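Local coordinates for protein decaprenyl diphosphate synthase (Rhodobacter capsulatus, PDB 3MZV) that probably joins isopentenyl diphosphate units to farnesyl diphosphate, using magnesium, to make the long all-trans polyprenyl diphosphate for quinone side chains, at residues N26-E31 and L78-E83; A19-A24 and F74-A79; H47-G52 and I85-L90. All coordinates share one frame; numbering follows the deposited sequence.

Interaction 1 (N26-E31 and L78-E83)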
loop_
_atom_site.group_PDB
_atom_site.type_symbol
_atom_site.label_atom_id
_atom_site.label_comp_id
_atom_site.label_asym_id
_atom_site.label_seq_id
_atom_site.Cartn_x
_atom_site.Cartn_y
_atom_site.Cartn_z
ATOM N N ASN B 26 5.329 -19.628 6.955
ATOM C CA ASN B 26 5.709 -18.958 8.203
ATOM C C ASN B 26 7.178 -18.457 8.113
ATOM O O ASN B 26 7.460 -17.271 8.383
ATOM C CB ASN B 26 5.469 -19.911 9.423
ATOM C CG ASN B 26 3.996 -20.121 9.753
ATOM O OD1 ASN B 26 3.159 -19.328 9.386
ATOM N ND2 ASN B 26 3.683 -21.190 10.505
ATOM N N ALA B 27 8.088 -19.320 7.655
ATOM C CA ALA B 27 9.499 -18.974 7.496
ATOM C C ALA B 27 9.822 -17.806 6.526
ATOM O O ALA B 27 10.668 -16.934 6.815
ATOM C CB ALA B 27 10.283 -20.214 7.101
ATOM N N LEU B 28 9.186 -17.820 5.367
ATOM C CA LEU B 28 9.388 -16.807 4.364
ATOM C C LEU B 28 8.841 -15.467 4.834
ATOM O O LEU B 28 9.439 -14.421 4.542
ATOM C CB LEU B 28 8.682 -17.259 3.066
ATOM C CG LEU B 28 9.138 -16.733 1.717
ATOM C CD1 LEU B 28 10.660 -16.762 1.458
ATOM C CD2 LEU B 28 8.341 -17.584 0.668
ATOM N N ILE B 29 7.718 -15.501 5.547
ATOM C CA ILE B 29 7.084 -14.321 6.157
ATOM C C ILE B 29 8.035 -13.633 7.156
ATOM O O ILE B 29 8.263 -12.413 7.105
ATOM C CB ILE B 29 5.741 -14.707 6.840
ATOM C CG1 ILE B 29 4.659 -14.969 5.777
ATOM C CG2 ILE B 29 5.226 -13.571 7.807
ATOM C CD1 ILE B 29 3.256 -15.155 6.333
ATOM N N ARG B 30 8.594 -14.433 8.051
ATOM C CA ARG B 30 9.501 -13.919 9.054
ATOM C C ARG B 30 10.730 -13.325 8.338
ATOM O O ARG B 30 11.198 -12.229 8.676
ATOM C CB ARG B 30 9.870 -15.034 10.057
ATOM N N GLU B 31 11.193 -14.001 7.291
ATOM C CA GLU B 31 12.349 -13.532 6.543
ATOM C C GLU B 31 12.063 -12.202 5.812
ATOM O O GLU B 31 12.872 -11.267 5.897
ATOM C CB GLU B 31 12.843 -14.650 5.612
ATOM C CG GLU B 31 13.781 -14.292 4.496
ATOM C CD GLU B 31 13.828 -15.408 3.436
ATOM O OE1 GLU B 31 13.759 -16.606 3.849
ATOM O OE2 GLU B 31 13.912 -15.107 2.206
ATOM N N LEU B 78 3.719 -17.732 -3.041
ATOM C CA LEU B 78 2.417 -17.159 -3.323
ATOM C C LEU B 78 1.532 -17.081 -2.076
ATOM O O LEU B 78 0.849 -16.059 -1.854
ATOM C CB LEU B 78 1.703 -17.992 -4.412
ATOM C CG LEU B 78 2.397 -17.914 -5.797
ATOM C CD1 LEU B 78 1.717 -18.779 -6.871
ATOM C CD2 LEU B 78 2.409 -16.495 -6.250
ATOM N N ALA B 79 1.530 -18.154 -1.299
ATOM C CA ALA B 79 0.779 -18.194 -0.013
ATOM C C ALA B 79 1.274 -17.099 0.966
ATOM O O ALA B 79 0.437 -16.409 1.583
ATOM C CB ALA B 79 0.818 -19.546 0.618
ATOM N N ALA B 80 2.597 -16.914 1.059
ATOM C CA ALA B 80 3.154 -15.840 1.879
ATOM C C ALA B 80 2.692 -14.434 1.376
ATOM O O ALA B 80 2.305 -13.568 2.144
ATOM C CB ALA B 80 4.630 -15.926 1.927
ATOM N N THR B 81 2.683 -14.253 0.062
ATOM C CA THR B 81 2.256 -13.001 -0.516
ATOM C C THR B 81 0.788 -12.707 -0.228
ATOM O O THR B 81 0.431 -11.599 0.180
ATOM C CB THR B 81 2.527 -12.950 -2.090
ATOM O OG1 THR B 81 3.923 -13.130 -2.363
ATOM C CG2 THR B 81 2.029 -11.639 -2.666
ATOM N N VAL B 82 -0.059 -13.707 -0.381
ATOM C CA VAL B 82 -1.477 -13.594 -0.025
ATOM C C VAL B 82 -1.636 -13.183 1.460
ATOM O O VAL B 82 -2.408 -12.305 1.790
ATOM C CB VAL B 82 -2.183 -14.929 -0.307
ATOM C CG1 VAL B 82 -3.544 -14.991 0.372
ATOM C CG2 VAL B 82 -2.345 -15.104 -1.814
ATOM N N GLU B 83 -0.856 -13.765 2.336
ATOM C CA GLU B 83 -0.945 -13.403 3.717
ATOM C C GLU B 83 -0.415 -12.007 3.997
ATOM O O GLU B 83 -1.007 -11.288 4.811
ATOM C CB GLU B 83 -0.194 -14.393 4.571
ATOM C CG GLU B 83 -0.509 -14.189 6.046
ATOM C CD GLU B 83 -1.835 -14.754 6.487
ATOM O OE1 GLU B 83 -2.869 -14.627 5.776
ATOM O OE2 GLU B 83 -1.849 -15.323 7.609
#

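Interaction 2 (A19-A24 and F74-A79)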
loop_
_atom_site.group_PDB
_atom_site.type_symbol
_atom_site.label_atom_id
_atom_site.label_comp_id
_atom_site.label_asym_id
_atom_site.label_seq_id
_atom_site.Cartn_x
_atom_site.Cartn_y
_atom_site.Cartn_z
ATOM N N ALA B 19 0.768 -28.838 6.867
ATOM C CA ALA B 19 1.670 -28.449 7.978
ATOM C C ALA B 19 3.036 -28.066 7.509
ATOM O O ALA B 19 3.600 -27.007 7.878
ATOM C CB ALA B 19 1.772 -29.613 9.020
ATOM N N GLU B 20 3.593 -28.912 6.661
ATOM C CA GLU B 20 4.943 -28.687 6.200
ATOM C C GLU B 20 5.061 -27.447 5.328
ATOM O O GLU B 20 6.013 -26.679 5.466
ATOM C CB GLU B 20 5.407 -29.896 5.449
ATOM C CG GLU B 20 6.690 -29.720 4.781
ATOM C CD GLU B 20 7.381 -31.027 4.523
ATOM O OE1 GLU B 20 6.762 -32.096 4.705
ATOM O OE2 GLU B 20 8.566 -30.971 4.164
ATOM N N ASP B 21 4.101 -27.267 4.410
ATOM C CA ASP B 21 4.099 -26.091 3.547
ATOM C C ASP B 21 3.860 -24.818 4.363
ATOM O O ASP B 21 4.421 -23.771 4.063
ATOM C CB ASP B 21 2.981 -26.257 2.482
ATOM C CG ASP B 21 3.410 -27.180 1.308
ATOM O OD1 ASP B 21 4.600 -27.512 1.170
ATOM O OD2 ASP B 21 2.553 -27.565 0.507
ATOM N N MET B 22 3.003 -24.914 5.371
ATOM C CA MET B 22 2.611 -23.727 6.152
ATOM C C MET B 22 3.813 -23.307 7.017
ATOM O O MET B 22 3.983 -22.117 7.293
ATOM C CB MET B 22 1.368 -23.982 7.016
ATOM C CG MET B 22 0.005 -23.655 6.322
ATOM S SD MET B 22 -0.199 -21.954 5.683
ATOM C CE MET B 22 0.562 -21.006 6.988
ATOM N N ALA B 23 4.643 -24.286 7.409
ATOM C CA ALA B 23 5.910 -24.007 8.092
ATOM C C ALA B 23 6.819 -23.200 7.164
ATOM O O ALA B 23 7.441 -22.199 7.587
ATOM C CB ALA B 23 6.591 -25.291 8.513
ATOM N N ALA B 24 6.905 -23.620 5.901
ATOM C CA ALA B 24 7.718 -22.908 4.944
ATOM C C ALA B 24 7.134 -21.505 4.680
ATOM O O ALA B 24 7.872 -20.551 4.456
ATOM C CB ALA B 24 7.850 -23.739 3.641
ATOM N N PHE B 74 7.130 -22.737 -5.491
ATOM C CA PHE B 74 6.643 -21.354 -5.510
ATOM C C PHE B 74 5.219 -21.152 -5.005
ATOM O O PHE B 74 4.740 -20.026 -4.954
ATOM C CB PHE B 74 6.791 -20.783 -6.901
ATOM C CG PHE B 74 8.243 -20.566 -7.309
ATOM C CD1 PHE B 74 9.103 -19.886 -6.509
ATOM C CD2 PHE B 74 8.736 -21.115 -8.487
ATOM C CE1 PHE B 74 10.436 -19.697 -6.887
ATOM C CE2 PHE B 74 10.079 -20.918 -8.862
ATOM C CZ PHE B 74 10.903 -20.221 -8.046
ATOM N N HIS B 75 4.524 -22.227 -4.652
ATOM C CA HIS B 75 3.222 -22.083 -4.003
ATOM C C HIS B 75 3.422 -21.489 -2.570
ATOM O O HIS B 75 2.551 -20.812 -2.042
ATOM C CB HIS B 75 2.454 -23.404 -3.975
ATOM C CG HIS B 75 3.123 -24.463 -3.193
ATOM N ND1 HIS B 75 4.459 -24.764 -3.343
ATOM C CD2 HIS B 75 2.643 -25.323 -2.256
ATOM C CE1 HIS B 75 4.785 -25.734 -2.506
ATOM N NE2 HIS B 75 3.701 -26.096 -1.838
ATOM N N VAL B 76 4.563 -21.769 -1.972
ATOM C CA VAL B 76 4.939 -21.152 -0.682
ATOM C C VAL B 76 5.072 -19.621 -0.769
ATOM O O VAL B 76 4.417 -18.856 -0.015
ATOM C CB VAL B 76 6.198 -21.823 -0.096
ATOM C CG1 VAL B 76 6.575 -21.114 1.216
ATOM C CG2 VAL B 76 5.881 -23.338 0.198
ATOM N N HIS B 77 5.806 -19.175 -1.771
ATOM C CA HIS B 77 5.955 -17.747 -2.054
ATOM C C HIS B 77 4.590 -17.093 -2.264
ATOM O O HIS B 77 4.309 -16.024 -1.723
ATOM C CB HIS B 77 6.818 -17.489 -3.285
ATOM C CG HIS B 77 8.198 -18.064 -3.205
ATOM N ND1 HIS B 77 8.433 -19.414 -3.052
ATOM C CD2 HIS B 77 9.417 -17.472 -3.281
ATOM C CE1 HIS B 77 9.741 -19.625 -3.019
ATOM N NE2 HIS B 77 10.357 -18.459 -3.129
ATOM N N LEU B 78 3.719 -17.732 -3.041
ATOM C CA LEU B 78 2.417 -17.159 -3.323
ATOM C C LEU B 78 1.532 -17.081 -2.076
ATOM O O LEU B 78 0.849 -16.059 -1.854
ATOM C CB LEU B 78 1.703 -17.992 -4.412
ATOM C CG LEU B 78 2.397 -17.914 -5.797
ATOM C CD1 LEU B 78 1.717 -18.779 -6.871
ATOM C CD2 LEU B 78 2.409 -16.495 -6.250
ATOM N N ALA B 79 1.530 -18.154 -1.299
ATOM C CA ALA B 79 0.779 -18.194 -0.013
ATOM C C ALA B 79 1.274 -17.099 0.966
ATOM O O ALA B 79 0.437 -16.409 1.583
ATOM C CB ALA B 79 0.818 -19.546 0.618
#

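Interaction 3 (H47-G52 and I85-L90)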
loop_
_atom_site.group_PDB
_atom_site.type_symbol
_atom_site.label_atom_id
_atom_site.label_comp_id
_atom_site.label_asym_id
_atom_site.label_seq_id
_atom_site.Cartn_x
_atom_site.Cartn_y
_atom_site.Cartn_z
ATOM N N HIS B 47 3.225 -8.340 15.876
ATOM C CA HIS B 47 2.077 -8.043 16.746
ATOM C C HIS B 47 0.709 -8.313 16.094
ATOM O O HIS B 47 -0.267 -8.571 16.797
ATOM C CB HIS B 47 2.177 -6.583 17.266
ATOM C CG HIS B 47 1.023 -6.152 18.119
ATOM N ND1 HIS B 47 1.003 -6.318 19.490
ATOM C CD2 HIS B 47 -0.156 -5.563 17.794
ATOM C CE1 HIS B 47 -0.139 -5.857 19.971
ATOM N NE2 HIS B 47 -0.861 -5.394 18.964
ATOM N N LEU B 48 0.625 -8.268 14.763
ATOM C CA LEU B 48 -0.639 -8.591 14.087
ATOM C C LEU B 48 -0.798 -10.096 13.817
ATOM O O LEU B 48 -1.902 -10.631 13.903
ATOM C CB LEU B 48 -0.792 -7.796 12.781
ATOM C CG LEU B 48 -2.192 -7.838 12.140
ATOM C CD1 LEU B 48 -3.328 -7.544 13.140
ATOM C CD2 LEU B 48 -2.272 -6.874 10.932
ATOM N N ILE B 49 0.307 -10.764 13.491
ATOM C CA ILE B 49 0.264 -12.168 13.078
ATOM C C ILE B 49 0.182 -13.100 14.295
ATOM O O ILE B 49 -0.596 -14.059 14.297
ATOM C CB ILE B 49 1.464 -12.534 12.156
ATOM C CG1 ILE B 49 1.269 -11.899 10.768
ATOM C CG2 ILE B 49 1.600 -14.050 12.030
ATOM C CD1 ILE B 49 2.559 -11.684 9.959
ATOM N N GLU B 50 0.959 -12.798 15.338
ATOM C CA GLU B 50 0.900 -13.555 16.601
ATOM C C GLU B 50 -0.386 -13.272 17.415
ATOM O O GLU B 50 -0.530 -13.779 18.533
ATOM C CB GLU B 50 2.155 -13.293 17.460
ATOM C CG GLU B 50 3.353 -14.205 17.155
ATOM C CD GLU B 50 4.151 -13.775 15.922
ATOM O OE1 GLU B 50 3.544 -13.330 14.921
ATOM O OE2 GLU B 50 5.396 -13.895 15.945
ATOM N N ALA B 51 -1.310 -12.481 16.853
ATOM C CA ALA B 51 -2.632 -12.235 17.460
ATOM C C ALA B 51 -3.734 -13.102 16.835
ATOM O O ALA B 51 -4.831 -12.608 16.503
ATOM C CB ALA B 51 -3.000 -10.753 17.354
ATOM N N GLY B 52 -3.457 -14.399 16.689
ATOM C CA GLY B 52 -4.445 -15.337 16.146
ATOM C C GLY B 52 -4.748 -15.095 14.675
ATOM O O GLY B 52 -3.983 -14.416 13.979
ATOM N N ILE B 85 -0.500 -9.506 1.898
ATOM C CA ILE B 85 -1.531 -8.612 1.407
ATOM C C ILE B 85 -2.687 -8.500 2.408
ATOM O O ILE B 85 -3.161 -7.396 2.719
ATOM C CB ILE B 85 -2.042 -9.044 0.001
ATOM C CG1 ILE B 85 -0.933 -8.847 -1.045
ATOM C CG2 ILE B 85 -3.262 -8.256 -0.387
ATOM C CD1 ILE B 85 -1.207 -9.584 -2.357
ATOM N N HIS B 86 -3.110 -9.634 2.957
ATOM C CA HIS B 86 -4.187 -9.618 3.941
ATOM C C HIS B 86 -3.744 -8.806 5.140
ATOM O O HIS B 86 -4.519 -7.981 5.622
ATOM C CB HIS B 86 -4.571 -11.034 4.332
ATOM C CG HIS B 86 -5.574 -11.118 5.431
ATOM N ND1 HIS B 86 -6.841 -10.601 5.317
ATOM C CD2 HIS B 86 -5.510 -11.702 6.653
ATOM C CE1 HIS B 86 -7.513 -10.838 6.426
ATOM N NE2 HIS B 86 -6.724 -11.499 7.256
ATOM N N THR B 87 -2.512 -9.014 5.607
ATOM C CA THR B 87 -2.044 -8.344 6.793
ATOM C C THR B 87 -1.956 -6.828 6.574
ATOM O O THR B 87 -2.361 -6.026 7.436
ATOM C CB THR B 87 -0.674 -8.918 7.263
ATOM O OG1 THR B 87 -0.778 -10.336 7.486
ATOM C CG2 THR B 87 -0.207 -8.264 8.522
ATOM N N ALA B 88 -1.383 -6.421 5.439
ATOM C CA ALA B 88 -1.327 -5.005 5.059
ATOM C C ALA B 88 -2.700 -4.406 5.019
ATOM O O ALA B 88 -2.876 -3.274 5.515
ATOM C CB ALA B 88 -0.605 -4.819 3.620
ATOM N N THR B 89 -3.677 -5.134 4.444
ATOM C CA THR B 89 -5.084 -4.689 4.355
ATOM C C THR B 89 -5.690 -4.434 5.754
ATOM O O THR B 89 -6.370 -3.410 6.010
ATOM C CB THR B 89 -5.954 -5.691 3.554
ATOM O OG1 THR B 89 -5.498 -5.713 2.188
ATOM C CG2 THR B 89 -7.429 -5.213 3.573
ATOM N N LEU B 90 -5.404 -5.358 6.678
ATOM C CA LEU B 90 -5.902 -5.213 8.057
ATOM C C LEU B 90 -5.294 -4.010 8.726
ATOM O O LEU B 90 -6.008 -3.266 9.381
ATOM C CB LEU B 90 -5.574 -6.460 8.895
ATOM C CG LEU B 90 -6.315 -7.711 8.464
ATOM C CD1 LEU B 90 -5.857 -8.874 9.358
ATOM C CD2 LEU B 90 -7.849 -7.581 8.501
#

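Interaction 1 (N26-E31 and L78-E83)
I29 and A80 meet where helix 19-32 crosses helix 74-96 in the mainly helical fold of the trans-prenyl diphosphate synthases. The axes of the two short segments come within 9.1 Å and cross at -57°. The closest backbones belong to the same pair, with I29 CA and A80 CA 6.0 Å apart. The small methyl of A80 sits at the crossing. It points at helix 19-32 and receives two branched side chains. I29 brings its CG1 alongside, 4.0 Å from A80 CB. L28 adds a looser touch, with its CD2 4.3 Å from A80 CB. Residues of helices 56-67 and 114-133 pack nearby: P58 touches E83 and L131 touches L28. The contact is apolar and buried, although one partner is a glutamate. E83 offers only its aliphatic part here. Its CG lies anti to the backbone N (chi1 -168°) and the chain bends at chi2. The carboxylate is thus carried on to R55, where OE2 forms a salt bridge with NH1. I29 and E83 pass each other at a slant. I29 CD1 rests against the bend of the glutamate, 3.9 Å from E83 CB and also 3.9 Å from E83 CG.

Interaction 2 (A19-A24 and F74-A79)
D21 and H75 make the polar half of this contact. H75 NE2 donates to D21 OD2 over 3.0 Å, but the bond is weak, with an angle of 145° at the hydrogen. OD2 sits at the edge of the imidazole, near its plane. The carboxylate itself is turned 80° from the ring. The same OD2 forms a salt bridge with R66 NE, so one oxygen serves both an arginine and a histidine. With an alanine in place of D21, R66 would probably be left without this carboxylate and the H75 ring would lose a hold on its rotation. H75 CG lies between the backbone N and the carbonyl carbon (chi1 63°), which swings the ring toward D21. The ring also meets Y70, with the two planes nearly perpendicular. The setting is a crossing of helices 19-32 and 74-96 near the N-terminal ends of both, within the helical isoprenoid synthase fold. The apolar half belongs to V76 and A24. V76 CG1 reaches A24 CB at 3.8 Å and comes closer to the backbone, 3.5 Å from A24 C. V76 CG2 lies 4.0 Å from A24 CB. It also covers one face of the H75 ring, 3.8 Å above the plane and toward the rim.

Interaction 3 (H47-G52 and I85-L90)
The carbonyl oxygen of I85 takes two bonds from T89. T89 OG1 reaches I85 O over 2.9 Å, and the helical T89 N comes to I85 O over the same length. They arrive from opposite faces of the carbonyl plane, the hydroxyl lying 38° out of it. The T89 hydroxyl is thus bonded back to its own helix, to the carbonyl four residues earlier. T87, one turn before L90, carries the contact with L48 of helix 40-49. Its OG1 lies beside the backbone N (chi1 -57°) and bonds to E83 O. That leaves the methyl CG2 to face the leucine. L48 CD2 presses on T87 CG2 at 3.5 Å, tighter than usual for two carbons. The two side chains run past each other in opposite directions. The same L48 CD2 lies 3.6 Å from T87 O and 3.9 Å from L90 CB, so one methyl rests on a turn of the helix. I49 adds a lighter touch: its CG1 is 4.2 Å from T87 OG1, and the two side chains cross at about a right angle. Helix 40-49 ends at this point. R102 of the short strand 101-102 touches both L48 and L90, while L124 of helix 114-133 packs against T87.

Overall arrangement
All three contacts use helix 74-96. Along it they come in the order interaction 2, interaction 1, interaction 3. Interactions 1 and 2 both pair it with helix 19-32. Their centres are 7 Å apart and they share L78 and A79. L28 CD2 joins them, 3.6 Å from H77 CA. Interaction 3 brings in the next helix, 40-49. Its centre lies 12 Å from that of interaction 1, and I29 CG2 touches I49 CD1 at 3.9 Å. Interactions 2 and 3 do not touch; their centres are about 17 Å apart. Helices 19-32 and 40-49 thus follow one another along helix 74-96, whose C-terminal end runs into the aspartate-rich DDxxD motif that binds magnesium in this family.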